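PDB 6ZTU: cyclodipeptide synthase, BtCDPS from Bacillus thermoamylovorans, which probably acts as an aminoacyltransferase that joins two amino acids into a cyclodipeptide, drawing them from aminoacyl-tRNAs as other members of its family do. Local coordinates for residues I22-S34 with L48-L62. Numbering follows the deposited sequence.
Sequences IYKNKTHILLGIS and LIDWSSKNFKNVTVL. With 0RE ((2S)-hexane-1,2-diol), chain B.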
ATOM      1  N   ILE A  22      -7.690  11.897  11.676  1.00 25.47           N
ATOM      2  CA  ILE A  22      -8.411  10.739  11.158  1.00 26.05           C
ATOM      3  C   ILE A  22      -8.029   9.486  11.929  1.00 25.30           C
ATOM      4  O   ILE A  22      -8.877   8.647  12.250  1.00 26.87           O
ATOM      5  CB  ILE A  22      -8.146  10.578   9.649  1.00 23.99           C
ATOM      6  CG1 ILE A  22      -8.711  11.781   8.904  1.00 27.90           C
ATOM      7  CG2 ILE A  22      -8.731   9.261   9.151  1.00 23.54           C
ATOM      8  CD1 ILE A  22      -8.237  11.889   7.461  1.00 25.87           C
ATOM      9  N   TYR A  23      -6.740   9.342  12.241  1.00 27.28           N
ATOM     10  CA  TYR A  23      -6.290   8.206  13.038  1.00 28.46           C
ATOM     11  C   TYR A  23      -6.957   8.199  14.409  1.00 27.60           C
ATOM     12  O   TYR A  23      -7.405   7.152  14.889  1.00 28.41           O
ATOM     13  CB  TYR A  23      -4.766   8.241  13.182  1.00 29.09           C
ATOM     14  CG  TYR A  23      -4.240   7.400  14.308  1.00 28.92           C
ATOM     15  CD1 TYR A  23      -4.292   6.019  14.243  1.00 31.93           C
ATOM     16  CD2 TYR A  23      -3.682   7.987  15.438  1.00 35.52           C
ATOM     17  CE1 TYR A  23      -3.812   5.241  15.268  1.00 35.47           C
ATOM     18  CE2 TYR A  23      -3.199   7.212  16.470  1.00 34.26           C
ATOM     19  CZ  TYR A  23      -3.266   5.840  16.382  1.00 38.02           C
ATOM     20  OH  TYR A  23      -2.786   5.047  17.402  1.00 45.64           O
ATOM     21  N   LYS A  24      -7.018   9.359  15.064  1.00 28.20           N
ATOM     22  CA  LYS A  24      -7.624   9.401  16.390  1.00 28.69           C
ATOM     23  C   LYS A  24      -9.120   9.123  16.347  1.00 32.25           C
ATOM     24  O   LYS A  24      -9.682   8.674  17.352  1.00 31.78           O
ATOM     25  CB  LYS A  24      -7.345  10.752  17.039  1.00 30.23           C
ATOM     26  CG  LYS A  24      -5.907  10.873  17.544  1.00 35.39           C
ATOM     27  CD  LYS A  24      -5.654  12.245  18.141  1.00 38.49           C
ATOM     28  CE  LYS A  24      -4.182  12.432  18.482  1.00 48.19           C
ATOM     29  NZ  LYS A  24      -3.704  11.389  19.436  1.00 52.15           N
ATOM     30  N   ASN A  25      -9.777   9.370  15.212  1.00 31.62           N
ATOM     31  CA  ASN A  25     -11.185   9.001  15.085  1.00 32.47           C
ATOM     32  C   ASN A  25     -11.390   7.488  15.035  1.00 30.90           C
ATOM     33  O   ASN A  25     -12.497   7.017  15.323  1.00 31.78           O
ATOM     34  CB  ASN A  25     -11.789   9.641  13.835  1.00 32.67           C
ATOM     35  CG  ASN A  25     -11.940  11.142  13.953  1.00 36.41           C
ATOM     36  OD1 ASN A  25     -11.970  11.696  15.056  1.00 36.95           O
ATOM     37  ND2 ASN A  25     -12.047  11.815  12.813  1.00 34.49           N
ATOM     38  N   LYS A  26     -10.362   6.721  14.649  1.00 28.09           N
ATOM     39  CA  LYS A  26     -10.389   5.256  14.683  1.00 26.83           C
ATOM     40  C   LYS A  26     -11.514   4.663  13.830  1.00 27.35           C
ATOM     41  O   LYS A  26     -11.937   3.531  14.065  1.00 30.71           O
ATOM     42  CB  LYS A  26     -10.479   4.736  16.123  1.00 32.60           C
ATOM     43  CG  LYS A  26      -9.257   5.090  16.989  1.00 33.27           C
ATOM     44  CD  LYS A  26      -7.991   4.349  16.537  1.00 33.05           C
ATOM     45  CE  LYS A  26      -6.749   4.914  17.209  1.00 38.50           C
ATOM     46  NZ  LYS A  26      -6.924   5.031  18.684  1.00 40.48           N
ATOM     47  N   THR A  27     -11.970   5.401  12.811  1.00 28.45           N
ATOM     48  CA  THR A  27     -13.072   4.932  11.965  1.00 27.32           C
ATOM     49  C   THR A  27     -12.659   3.719  11.134  1.00 29.49           C
ATOM     50  O   THR A  27     -13.373   2.707  11.085  1.00 26.11           O
ATOM     51  CB  THR A  27     -13.540   6.065  11.048  1.00 28.83           C
ATOM     52  OG1 THR A  27     -13.987   7.181  11.830  1.00 31.83           O
ATOM     53  CG2 THR A  27     -14.672   5.612  10.119  1.00 30.16           C
ATOM     54  N   HIS A  28     -11.509   3.802  10.469  1.00 24.66           N
ATOM     55  CA  HIS A  28     -11.135   2.739   9.549  1.00 23.73           C
ATOM     56  C   HIS A  28      -9.632   2.768   9.322  1.00 22.86           C
ATOM     57  O   HIS A  28      -9.038   3.847   9.208  1.00 23.51           O
ATOM     58  CB  HIS A  28     -11.878   2.886   8.214  1.00 24.09           C
ATOM     59  CG  HIS A  28     -11.541   1.827   7.220  1.00 24.65           C
ATOM     60  ND1 HIS A  28     -10.525   1.964   6.299  1.00 26.53           N
ATOM     61  CD2 HIS A  28     -12.084   0.606   7.003  1.00 25.50           C
ATOM     62  CE1 HIS A  28     -10.459   0.877   5.554  1.00 25.47           C
ATOM     63  NE2 HIS A  28     -11.391   0.034   5.965  1.00 25.61           N
ATOM     64  N   ILE A  29      -9.034   1.582   9.259  1.00 22.80           N
ATOM     65  CA  ILE A  29      -7.642   1.417   8.862  1.00 22.81           C
ATOM     66  C   ILE A  29      -7.582   0.473   7.666  1.00 24.34           C
ATOM     67  O   ILE A  29      -8.298  -0.538   7.607  1.00 24.11           O
ATOM     68  CB  ILE A  29      -6.766   0.916  10.033  1.00 23.38           C
ATOM     69  CG1 ILE A  29      -5.292   0.824   9.622  1.00 24.73           C
ATOM     70  CG2 ILE A  29      -7.276  -0.428  10.544  1.00 24.89           C
ATOM     71  CD1 ILE A  29      -4.341   0.618  10.814  1.00 23.34           C
ATOM     72  N   LEU A  30      -6.768   0.846   6.679  1.00 20.40           N
ATOM     73  CA  LEU A  30      -6.462   0.005   5.529  1.00 20.40           C
ATOM     74  C   LEU A  30      -5.018  -0.457   5.684  1.00 23.93           C
ATOM     75  O   LEU A  30      -4.102   0.373   5.698  1.00 22.98           O
ATOM     76  CB  LEU A  30      -6.652   0.785   4.222  1.00 21.21           C
ATOM     77  CG  LEU A  30      -6.457   0.017   2.904  1.00 20.72           C
ATOM     78  CD1 LEU A  30      -7.480  -1.125   2.801  1.00 20.94           C
ATOM     79  CD2 LEU A  30      -6.565   0.929   1.708  1.00 22.62           C
ATOM     80  N   LEU A  31      -4.818  -1.764   5.813  1.00 22.27           N
ATOM     81  CA  LEU A  31      -3.491  -2.324   6.063  1.00 22.55           C
ATOM     82  C   LEU A  31      -2.867  -2.688   4.724  1.00 21.90           C
ATOM     83  O   LEU A  31      -3.369  -3.564   4.027  1.00 22.40           O
ATOM     84  CB  LEU A  31      -3.595  -3.548   6.973  1.00 22.49           C
ATOM     85  CG  LEU A  31      -4.041  -3.249   8.401  1.00 23.10           C
ATOM     86  CD1 LEU A  31      -4.405  -4.554   9.103  1.00 24.87           C
ATOM     87  CD2 LEU A  31      -2.921  -2.524   9.153  1.00 24.05           C
ATOM     88  N   GLY A  32      -1.790  -1.996   4.351  1.00 22.78           N
ATOM     89  CA  GLY A  32      -1.137  -2.291   3.088  1.00 24.49           C
ATOM     90  C   GLY A  32      -0.130  -3.413   3.236  1.00 24.96           C
ATOM     91  O   GLY A  32       0.800  -3.305   4.038  1.00 24.38           O
ATOM     92  N   ILE A  33      -0.314  -4.508   2.497  1.00 23.22           N
ATOM     93  CA  ILE A  33       0.562  -5.676   2.570  1.00 24.26           C
ATOM     94  C   ILE A  33       1.348  -5.724   1.270  1.00 26.94           C
ATOM     95  O   ILE A  33       0.772  -5.933   0.197  1.00 26.06           O
ATOM     96  CB  ILE A  33      -0.224  -6.976   2.785  1.00 26.55           C
ATOM     97  CG1 ILE A  33      -1.208  -6.844   3.950  1.00 28.32           C
ATOM     98  CG2 ILE A  33       0.738  -8.151   2.981  1.00 27.57           C
ATOM     99  CD1 ILE A  33      -0.570  -6.437   5.264  1.00 29.19           C
ATOM    100  N   SER A  34       2.647  -5.518   1.362  1.00 26.24           N
ATOM    101  CA  SER A  34       3.497  -5.378   0.187  1.00 31.31           C
ATOM    102  C   SER A  34       3.968  -6.751  -0.284  1.00 30.82           C
ATOM    103  O   SER A  34       4.405  -7.559   0.539  1.00 31.60           O
ATOM    104  CB  SER A  34       4.699  -4.485   0.509  1.00 29.46           C
ATOM    105  OG  SER A  34       5.309  -4.028  -0.678  1.00 42.80           O
ATOM    106  N   LEU A  48      -0.328  -6.945  12.897  1.00 32.36           N
ATOM    107  CA  LEU A  48      -1.023  -5.809  12.291  1.00 28.89           C
ATOM    108  C   LEU A  48      -2.522  -5.891  12.538  1.00 28.74           C
ATOM    109  O   LEU A  48      -3.159  -4.905  12.929  1.00 28.50           O
ATOM    110  CB  LEU A  48      -0.752  -5.754  10.788  1.00 29.81           C
ATOM    111  CG  LEU A  48       0.645  -5.410  10.279  1.00 29.10           C
ATOM    112  CD1 LEU A  48       0.668  -5.575   8.769  1.00 27.22           C
ATOM    113  CD2 LEU A  48       1.001  -3.981  10.672  1.00 30.16           C
ATOM    114  N   ILE A  49      -3.094  -7.069  12.324  1.00 30.41           N
ATOM    115  CA  ILE A  49      -4.539  -7.227  12.396  1.00 30.61           C
ATOM    116  C   ILE A  49      -5.007  -7.279  13.845  1.00 28.79           C
ATOM    117  O   ILE A  49      -6.051  -6.721  14.185  1.00 31.11           O
ATOM    118  CB  ILE A  49      -4.960  -8.469  11.591  1.00 30.61           C
ATOM    119  CG1 ILE A  49      -4.766  -8.203  10.090  1.00 30.71           C
ATOM    120  CG2 ILE A  49      -6.405  -8.837  11.872  1.00 30.77           C
ATOM    121  CD1 ILE A  49      -4.822  -9.443   9.229  1.00 28.30           C
ATOM    122  N   ASP A  50      -4.238  -7.922  14.728  1.00 34.44           N
ATOM    123  CA  ASP A  50      -4.587  -7.917  16.150  1.00 34.73           C
ATOM    124  C   ASP A  50      -4.627  -6.499  16.703  1.00 31.87           C
ATOM    125  O   ASP A  50      -5.589  -6.108  17.372  1.00 29.48           O
ATOM    126  CB  ASP A  50      -3.591  -8.758  16.949  1.00 36.88           C
ATOM    127  CG  ASP A  50      -3.718 -10.237  16.664  1.00 41.19           C
ATOM    128  OD1 ASP A  50      -4.781 -10.657  16.166  1.00 39.93           O
ATOM    129  OD2 ASP A  50      -2.752 -10.979  16.945  1.00 43.83           O
ATOM    130  N   TRP A  51      -3.579  -5.716  16.440  1.00 31.20           N
ATOM    131  CA  TRP A  51      -3.554  -4.325  16.875  1.00 30.84           C
ATOM    132  C   TRP A  51      -4.677  -3.524  16.232  1.00 30.49           C
ATOM    133  O   TRP A  51      -5.340  -2.729  16.904  1.00 29.49           O
ATOM    134  CB  TRP A  51      -2.187  -3.704  16.553  1.00 31.81           C
ATOM    135  CG  TRP A  51      -2.073  -2.236  16.860  1.00 31.33           C
ATOM    136  CD1 TRP A  51      -1.798  -1.666  18.075  1.00 30.93           C
ATOM    137  CD2 TRP A  51      -2.211  -1.159  15.932  1.00 30.12           C
ATOM    138  NE1 TRP A  51      -1.770  -0.297  17.954  1.00 32.80           N
ATOM    139  CE2 TRP A  51      -2.016   0.041  16.648  1.00 27.52           C
ATOM    140  CE3 TRP A  51      -2.476  -1.091  14.557  1.00 29.84           C
ATOM    141  CZ2 TRP A  51      -2.084   1.298  16.038  1.00 29.81           C
ATOM    142  CZ3 TRP A  51      -2.543   0.155  13.952  1.00 27.43           C
ATOM    143  CH2 TRP A  51      -2.348   1.335  14.690  1.00 28.09           C
ATOM    144  N   SER A  52      -4.897  -3.705  14.924  1.00 28.64           N
ATOM    145  CA  SER A  52      -5.942  -2.943  14.249  1.00 25.81           C
ATOM    146  C   SER A  52      -7.310  -3.275  14.816  1.00 29.73           C
ATOM    147  O   SER A  52      -8.150  -2.386  14.991  1.00 29.77           O
ATOM    148  CB  SER A  52      -5.926  -3.234  12.750  1.00 27.23           C
ATOM    149  OG  SER A  52      -4.780  -2.665  12.145  1.00 28.42           O
ATOM    150  N   SER A  53      -7.554  -4.563  15.073  1.00 31.97           N
ATOM    151  CA  SER A  53      -8.849  -5.007  15.576  1.00 33.77           C
ATOM    152  C   SER A  53      -9.136  -4.432  16.953  1.00 32.44           C
ATOM    153  O   SER A  53     -10.302  -4.234  17.310  1.00 36.24           O
ATOM    154  CB  SER A  53      -8.898  -6.536  15.626  1.00 32.22           C
ATOM    155  OG  SER A  53      -8.756  -7.108  14.341  1.00 38.91           O
ATOM    156  N   LYS A  54      -8.093  -4.166  17.746  1.00 37.17           N
ATOM    157  CA  LYS A  54      -8.310  -3.588  19.066  1.00 34.04           C
ATOM    158  C   LYS A  54      -8.571  -2.096  18.997  1.00 37.49           C
ATOM    159  O   LYS A  54      -9.275  -1.555  19.851  1.00 39.97           O
ATOM    160  CB  LYS A  54      -7.109  -3.855  19.972  1.00 39.41           C
ATOM    161  CG  LYS A  54      -7.294  -5.046  20.893  1.00 52.00           C
ATOM    162  CD  LYS A  54      -7.742  -6.289  20.121  1.00 51.71           C
ATOM    163  CE  LYS A  54      -7.968  -7.461  21.062  1.00 57.14           C
ATOM    164  NZ  LYS A  54      -6.954  -7.444  22.155  1.00 57.84           N
ATOM    165  N   ASN A  55      -8.037  -1.423  17.983  1.00 32.76           N
ATOM    166  CA  ASN A  55      -8.032   0.029  17.946  1.00 29.69           C
ATOM    167  C   ASN A  55      -9.113   0.630  17.057  1.00 35.08           C
ATOM    168  O   ASN A  55      -9.646   1.691  17.396  1.00 33.68           O
ATOM    169  CB  ASN A  55      -6.663   0.532  17.474  1.00 31.74           C
ATOM    170  CG  ASN A  55      -5.636   0.565  18.596  1.00 37.73           C
ATOM    171  OD1 ASN A  55      -5.558   1.533  19.348  1.00 42.91           O
ATOM    172  ND2 ASN A  55      -4.844  -0.492  18.708  1.00 34.41           N
ATOM    173  N   PHE A  56      -9.455  -0.001  15.940  1.00 30.32           N
ATOM    174  CA  PHE A  56     -10.275   0.645  14.925  1.00 28.54           C
ATOM    175  C   PHE A  56     -11.668   0.035  14.831  1.00 30.07           C
ATOM    176  O   PHE A  56     -11.858  -1.161  15.060  1.00 30.75           O
ATOM    177  CB  PHE A  56      -9.593   0.562  13.556  1.00 30.06           C
ATOM    178  CG  PHE A  56      -8.394   1.447  13.443  1.00 26.63           C
ATOM    179  CD1 PHE A  56      -7.149   1.008  13.870  1.00 28.47           C
ATOM    180  CD2 PHE A  56      -8.521   2.733  12.952  1.00 27.48           C
ATOM    181  CE1 PHE A  56      -6.040   1.836  13.781  1.00 25.99           C
ATOM    182  CE2 PHE A  56      -7.424   3.561  12.861  1.00 27.83           C
ATOM    183  CZ  PHE A  56      -6.178   3.110  13.279  1.00 28.82           C
ATOM    184  N   LYS A  57     -12.636   0.876  14.454  1.00 27.80           N
ATOM    185  CA  LYS A  57     -14.002   0.400  14.254  1.00 31.28           C
ATOM    186  C   LYS A  57     -14.085  -0.576  13.084  1.00 31.64           C
ATOM    187  O   LYS A  57     -14.791  -1.589  13.156  1.00 28.50           O
ATOM    188  CB  LYS A  57     -14.939   1.585  14.026  1.00 30.44           C
ATOM    189  CG  LYS A  57     -15.062   2.509  15.221  1.00 36.71           C
ATOM    190  CD  LYS A  57     -16.070   3.610  14.940  1.00 44.55           C
ATOM    191  CE  LYS A  57     -15.870   4.793  15.876  1.00 49.23           C
ATOM    192  NZ  LYS A  57     -16.933   5.816  15.673  1.00 51.21           N
ATOM    193  N   ASN A  58     -13.360  -0.292  12.007  1.00 29.61           N
ATOM    194  CA  ASN A  58     -13.400  -1.083  10.789  1.00 28.06           C
ATOM    195  C   ASN A  58     -11.982  -1.309  10.303  1.00 25.91           C
ATOM    196  O   ASN A  58     -11.157  -0.392  10.357  1.00 26.50           O
ATOM    197  CB  ASN A  58     -14.201  -0.373   9.695  1.00 29.68           C
ATOM    198  CG  ASN A  58     -15.596  -0.017  10.143  1.00 31.55           C
ATOM    199  OD1 ASN A  58     -16.496  -0.851  10.098  1.00 28.51           O
ATOM    200  ND2 ASN A  58     -15.783   1.223  10.580  1.00 33.59           N
ATOM    201  N   VAL A  59     -11.723  -2.519   9.808  1.00 26.23           N
ATOM    202  CA  VAL A  59     -10.410  -2.964   9.362  1.00 26.25           C
ATOM    203  C   VAL A  59     -10.552  -3.580   7.977  1.00 28.53           C
ATOM    204  O   VAL A  59     -11.404  -4.451   7.765  1.00 27.79           O
ATOM    205  CB  VAL A  59      -9.809  -4.001  10.329  1.00 26.32           C
ATOM    206  CG1 VAL A  59      -8.469  -4.493   9.820  1.00 26.80           C
ATOM    207  CG2 VAL A  59      -9.717  -3.444  11.753  1.00 25.27           C
ATOM    208  N   THR A  60      -9.699  -3.156   7.048  1.00 24.71           N
ATOM    209  CA  THR A  60      -9.611  -3.731   5.713  1.00 23.38           C
ATOM    210  C   THR A  60      -8.144  -4.003   5.407  1.00 23.70           C
ATOM    211  O   THR A  60      -7.260  -3.264   5.851  1.00 24.70           O
ATOM    212  CB  THR A  60     -10.208  -2.784   4.654  1.00 25.53           C
ATOM    213  OG1 THR A  60     -11.556  -2.452   5.010  1.00 25.99           O
ATOM    214  CG2 THR A  60     -10.191  -3.425   3.257  1.00 24.14           C
ATOM    215  N   VAL A  61      -7.889  -5.076   4.663  1.00 23.45           N
ATOM    216  CA  VAL A  61      -6.541  -5.442   4.225  1.00 24.51           C
ATOM    217  C   VAL A  61      -6.451  -5.234   2.717  1.00 24.18           C
ATOM    218  O   VAL A  61      -7.307  -5.719   1.966  1.00 25.00           O
ATOM    219  CB  VAL A  61      -6.222  -6.903   4.602  1.00 25.27           C
ATOM    220  CG1 VAL A  61      -4.919  -7.368   3.976  1.00 25.89           C
ATOM    221  CG2 VAL A  61      -6.179  -7.054   6.114  1.00 28.34           C
ATOM    222  N   LEU A  62      -5.408  -4.529   2.267  1.00 20.92           N
ATOM    223  CA  LEU A  62      -5.158  -4.307   0.845  1.00 20.06           C
ATOM    224  C   LEU A  62      -3.950  -5.125   0.407  1.00 22.44           C
ATOM    225  O   LEU A  62      -2.853  -4.953   0.951  1.00 23.40           O
ATOM    226  CB  LEU A  62      -4.900  -2.826   0.554  1.00 21.37           C
ATOM    227  CG  LEU A  62      -4.747  -2.486  -0.936  1.00 22.59           C
ATOM    228  CD1 LEU A  62      -6.089  -2.627  -1.687  1.00 25.24           C
ATOM    229  CD2 LEU A  62      -4.161  -1.076  -1.094  1.00 23.39           C
TER
HETATM  230  O01 0RE B 301       2.913   0.156  -1.059  1.00 43.67           O
HETATM  231  C02 0RE B 301       2.922  -0.471   0.184  1.00 43.91           C
HETATM  232  C03 0RE B 301       1.500  -0.473   0.737  1.00 36.16           C
HETATM  233  O04 0RE B 301       1.207   0.785   1.281  1.00 39.28           O
HETATM  234  C05 0RE B 301       0.537  -0.810  -0.394  1.00 38.04           C
HETATM  235  C06 0RE B 301       0.854  -2.197  -0.952  1.00 36.67           C
HETATM  236  C07 0RE B 301      -0.030  -2.434  -2.171  1.00 37.19           C
HETATM  237  C08 0RE B 301      -0.994  -3.545  -1.795  1.00 31.68           C
HETATM  238  O   HOH W   1      -9.221   3.037  19.835  1.00 46.14           O
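Thr60 OG1 is held by two groups: His28 NE2 donates to it at 2.7 Å, nearly straight (169°) and in the imidazole plane, and Asp109, just ahead of strand 110-112, bonds it through OD2. His28 reaches across because its CG stands anti to the backbone N (chi1 180°); its other nitrogen, ND1, pairs with Ser196, so both ring nitrogens are bonded and the rotation of the ring is set. Beside it, Thr27 O accepts Asn58 ND2 at 2.9 Å. On the opposite face of the sheet, which carries Ile29, Leu31, Val59 and Val61, the Phe56 ring is sandwiched: Ile29 CB lies 3.6 Å from the ring centroid over one face, Lys26 CD 3.9 Å over the other, and Tyr23 CD1 meets Phe56 CZ rim to rim. With an alanine at Phe56, Ile29 and Lys26 CD would probably face each other across a gap, and Tyr23 would lose its rim contact. Farther along, CD1 and CD2 of Leu31 pack on the Ser52 hydroxyl, which donates back to Leu48 O. Backbone hydrogen bonds, from Ile29 N-Asn58 O to Ile33 N-Leu62 O, join the parallel strands, bringing Gly32, Ile33 and Leu62 to the hexanediol pocket. Strand 28-32, helix 42-55 and strand 58-63 form a beta-alpha-beta crossover of the Rossmann-like HUP fold.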